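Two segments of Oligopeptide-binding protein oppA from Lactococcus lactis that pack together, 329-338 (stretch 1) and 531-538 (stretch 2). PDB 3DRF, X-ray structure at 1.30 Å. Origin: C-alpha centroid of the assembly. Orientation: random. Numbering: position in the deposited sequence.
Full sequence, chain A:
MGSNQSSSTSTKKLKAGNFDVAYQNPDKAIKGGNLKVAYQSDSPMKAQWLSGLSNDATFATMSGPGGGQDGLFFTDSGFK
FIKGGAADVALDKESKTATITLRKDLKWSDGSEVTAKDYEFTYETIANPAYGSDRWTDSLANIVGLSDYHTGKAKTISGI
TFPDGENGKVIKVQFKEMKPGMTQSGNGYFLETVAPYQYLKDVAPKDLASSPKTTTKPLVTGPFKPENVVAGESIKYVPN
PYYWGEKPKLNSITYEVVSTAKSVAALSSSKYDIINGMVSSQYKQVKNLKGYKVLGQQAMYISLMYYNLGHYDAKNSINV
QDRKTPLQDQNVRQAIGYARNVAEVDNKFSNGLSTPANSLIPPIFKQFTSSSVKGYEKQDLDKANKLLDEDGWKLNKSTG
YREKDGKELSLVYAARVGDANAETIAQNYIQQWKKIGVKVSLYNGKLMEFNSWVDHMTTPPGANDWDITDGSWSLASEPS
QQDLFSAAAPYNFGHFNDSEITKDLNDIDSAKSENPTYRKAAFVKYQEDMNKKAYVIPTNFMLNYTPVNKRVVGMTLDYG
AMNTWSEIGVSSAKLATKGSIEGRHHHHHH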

# COMPACT_ATOMS: atom_id res chain seq x y z
N ASP A 329 -23.37 -14.82 2.11
CA ASP A 329 -24.70 -14.14 2.24
C ASP A 329 -24.44 -12.62 2.37
O ASP A 329 -23.89 -12.17 3.34
N GLN A 330 -24.85 -11.88 1.35
CA GLN A 330 -24.76 -10.42 1.37
C GLN A 330 -25.31 -9.77 2.66
O GLN A 330 -24.73 -8.91 3.17
N ASN A 331 -26.43 -10.24 3.16
CA ASN A 331 -26.99 -9.69 4.42
C ASN A 331 -26.05 -9.85 5.60
O ASN A 331 -26.01 -9.03 6.44
N VAL A 332 -25.36 -11.00 5.66
CA VAL A 332 -24.35 -11.23 6.72
C VAL A 332 -23.17 -10.22 6.66
O VAL A 332 -22.80 -9.67 7.60
N ARG A 333 -22.65 -10.06 5.46
CA ARG A 333 -21.53 -9.09 5.23
C ARG A 333 -21.92 -7.67 5.66
O ARG A 333 -21.22 -7.02 6.32
N GLN A 334 -23.12 -7.27 5.26
CA GLN A 334 -23.62 -5.94 5.60
C GLN A 334 -23.87 -5.79 7.11
O GLN A 334 -23.47 -4.83 7.71
N ALA A 335 -24.46 -6.83 7.70
CA ALA A 335 -24.82 -6.81 9.14
C ALA A 335 -23.55 -6.65 10.01
O ALA A 335 -23.51 -5.90 10.92
N ILE A 336 -22.52 -7.40 9.64
CA ILE A 336 -21.26 -7.40 10.40
C ILE A 336 -20.60 -5.98 10.32
O ILE A 336 -20.05 -5.51 11.23
N GLY A 337 -20.76 -5.34 9.16
CA GLY A 337 -20.34 -3.93 8.99
C GLY A 337 -21.15 -2.93 9.84
O GLY A 337 -20.60 -2.15 10.51
N TYR A 338 -22.47 -3.10 9.83
CA TYR A 338 -23.33 -2.17 10.62
C TYR A 338 -23.15 -2.32 12.14
O TYR A 338 -23.44 -1.42 12.87
N ASN A 531 -19.77 -0.57 -1.32
CA ASN A 531 -20.47 -0.56 -0.00
C ASN A 531 -21.70 -1.53 -0.01
O ASN A 531 -21.93 -2.19 0.93
N LYS A 532 -22.44 -1.59 -1.10
CA LYS A 532 -23.63 -2.48 -1.18
C LYS A 532 -23.23 -3.97 -1.27
O LYS A 532 -23.76 -4.75 -0.58
N LYS A 533 -22.23 -4.28 -2.10
CA LYS A 533 -21.75 -5.65 -2.21
C LYS A 533 -21.12 -6.09 -0.88
O LYS A 533 -21.22 -7.21 -0.50
N ALA A 534 -20.41 -5.17 -0.26
CA ALA A 534 -19.87 -5.37 1.08
C ALA A 534 -18.90 -6.57 1.13
O ALA A 534 -18.82 -7.27 2.09
N TYR A 535 -18.13 -6.72 0.06
CA TYR A 535 -17.01 -7.66 0.09
C TYR A 535 -15.89 -7.15 0.99
O TYR A 535 -15.18 -7.94 1.53
N VAL A 536 -15.81 -5.82 1.12
CA VAL A 536 -14.95 -5.17 2.11
C VAL A 536 -15.79 -4.03 2.71
O VAL A 536 -16.71 -3.57 2.10
N ILE A 537 -15.41 -3.64 3.91
CA ILE A 537 -16.09 -2.54 4.61
C ILE A 537 -15.01 -1.46 4.95
O ILE A 537 -14.07 -1.71 5.60
N PRO A 538 -15.25 -0.23 4.47
CA PRO A 538 -14.27 0.84 4.76
C PRO A 538 -14.24 1.08 6.28
O PRO A 538 -15.26 1.08 6.90

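The polar side of this contact is a set of side-chain hydrogen bonds to carbonyls at the end of a helix. Stretch 2 leaves its helix at Ala-534, which has positive phi, so the carbonyls of Lys-532 and Lys-533 lie at the end of the helix, and three side chains from the helix of stretch 1 supply donors for them. Gln-330 (chi1 t, chi2 t) and Gln-334 (chi1 m, chi2 t) both start sideways, yet their ends come nearer: Gln-330 NE2 and Gln-334 NE2 each donate to Lys-532 O at 2.9 Å. One turn of helix separates these two residues, and their different chi1 values help bring both amides to a single acceptor. Glutamine suits the task, with enough length to reach across and an uncharged NH2 group to donate. Lys-532, extended with all four chi angles t, stays exposed, its CG 4.0 Å from Gln-330 NE2, so its chain lies beside the amide that bonds its own carbonyl.

Arg-333 points directly toward stretch 2 and, with chi1 m, chi2 t and chi3 m, grips the next carbonyl in a fork: Arg-333 NE lies 3.0 Å and Arg-333 NH2 2.9 Å from Lys-533 O, both as hydrogen bonds. The acceptor sits at the guanidinium edge, where the N-H groups point, leaving a face open to Tyr-535, whose CE1 is 3.5 Å from Arg-333 NH2; its CB points away, but the chi1 m ring comes back nearer.

Apolar contacts fill in beside these bonds. The CB of Ala-534 points toward the helix and lies 3.9 Å from both Arg-333 CB and Gln-334 CG, a compact methyl against the aliphatic parts of longer chains. Farther along, Ile-537 (m, m) also points in, placing CG1 4.2 Å from Gly-337 CA. Glycine leaves room here: an ideal CB on Gly-337 would be only 3.1 Å from Ile-537 CD1.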

# COMPACT_ATOMS: atom_id res chain seq x y z
CB ASP A 329 -25.48 -14.64 3.49
CG ASP A 329 -26.06 -16.09 3.35
OD1 ASP A 329 -26.38 -16.46 2.25
OD2 ASP A 329 -26.28 -16.73 4.35
CB GLN A 330 -25.46 -9.84 0.14
CG GLN A 330 -25.25 -8.37 -0.07
CD GLN A 330 -25.69 -7.97 -1.47
OE1 GLN A 330 -26.47 -8.68 -2.09
NE2 GLN A 330 -25.34 -6.86 -1.88
CB ASN A 331 -28.34 -10.36 4.74
CG ASN A 331 -29.49 -9.76 3.94
OD1 ASN A 331 -29.31 -9.37 2.85
ND2 ASN A 331 -30.67 -9.70 4.52
CB VAL A 332 -23.85 -12.69 6.67
CG1 VAL A 332 -22.78 -12.95 7.74
CG2 VAL A 332 -25.06 -13.65 6.94
CB ARG A 333 -21.10 -9.06 3.72
CG ARG A 333 -20.51 -10.45 3.30
CD ARG A 333 -19.78 -10.40 1.92
NE ARG A 333 -20.62 -9.82 0.84
CZ ARG A 333 -21.38 -10.53 0.02
NH1 ARG A 333 -21.51 -11.84 0.16
NH2 ARG A 333 -22.08 -9.94 -0.95
CB GLN A 334 -24.94 -5.66 4.84
CG GLN A 334 -24.74 -5.47 3.28
CD GLN A 334 -26.06 -5.27 2.57
OE1 GLN A 334 -27.07 -5.43 3.16
NE2 GLN A 334 -26.00 -4.86 1.33
CB ALA A 335 -25.65 -8.09 9.56
CB ILE A 336 -20.38 -8.57 9.95
CG1 ILE A 336 -21.00 -9.88 10.45
CG2 ILE A 336 -18.88 -8.42 10.47
CD1 ILE A 336 -20.32 -11.17 9.89
CB TYR A 338 -24.83 -2.33 10.26
CG TYR A 338 -25.19 -1.70 8.92
CD1 TYR A 338 -25.01 -0.35 8.70
CD2 TYR A 338 -25.72 -2.47 7.89
CE1 TYR A 338 -25.33 0.25 7.46
CE2 TYR A 338 -26.05 -1.89 6.66
CZ TYR A 338 -25.84 -0.53 6.46
OH TYR A 338 -26.17 0.02 5.25
CB ASN A 531 -20.90 0.88 0.35
CG ASN A 531 -19.76 1.73 0.89
OD1 ASN A 531 -18.68 1.25 1.16
ND2 ASN A 531 -20.01 2.99 1.03
CB LYS A 532 -24.52 -2.09 -2.36
CG LYS A 532 -25.81 -2.96 -2.37
CD LYS A 532 -26.78 -2.46 -3.45
CE LYS A 532 -28.16 -3.26 -3.35
NZ LYS A 532 -29.02 -3.16 -4.63
CB LYS A 533 -20.69 -5.76 -3.33
CG LYS A 533 -21.20 -5.57 -4.79
CD LYS A 533 -21.82 -6.77 -5.42
CE LYS A 533 -22.24 -6.51 -6.88
NZ LYS A 533 -22.65 -7.88 -7.55
CB ALA A 534 -21.04 -5.54 2.11
CB TYR A 535 -16.47 -7.86 -1.33
CG TYR A 535 -17.48 -8.43 -2.35
CD1 TYR A 535 -18.37 -9.44 -2.03
CD2 TYR A 535 -17.50 -7.96 -3.66
CE1 TYR A 535 -19.24 -9.97 -2.99
CE2 TYR A 535 -18.37 -8.49 -4.61
CZ TYR A 535 -19.20 -9.48 -4.27
OH TYR A 535 -20.07 -10.08 -5.17
CB VAL A 536 -13.64 -4.63 1.46
CG1 VAL A 536 -12.81 -5.79 0.86
CG2 VAL A 536 -13.96 -3.55 0.40
CB ILE A 537 -16.72 -3.03 5.95
CG1 ILE A 537 -17.66 -4.27 5.78
CG2 ILE A 537 -17.45 -1.87 6.67
CD1 ILE A 537 -18.92 -3.99 4.92
CB PRO A 538 -14.84 2.07 4.05
CG PRO A 538 -15.80 1.50 3.00
CD PRO A 538 -16.37 0.27 3.63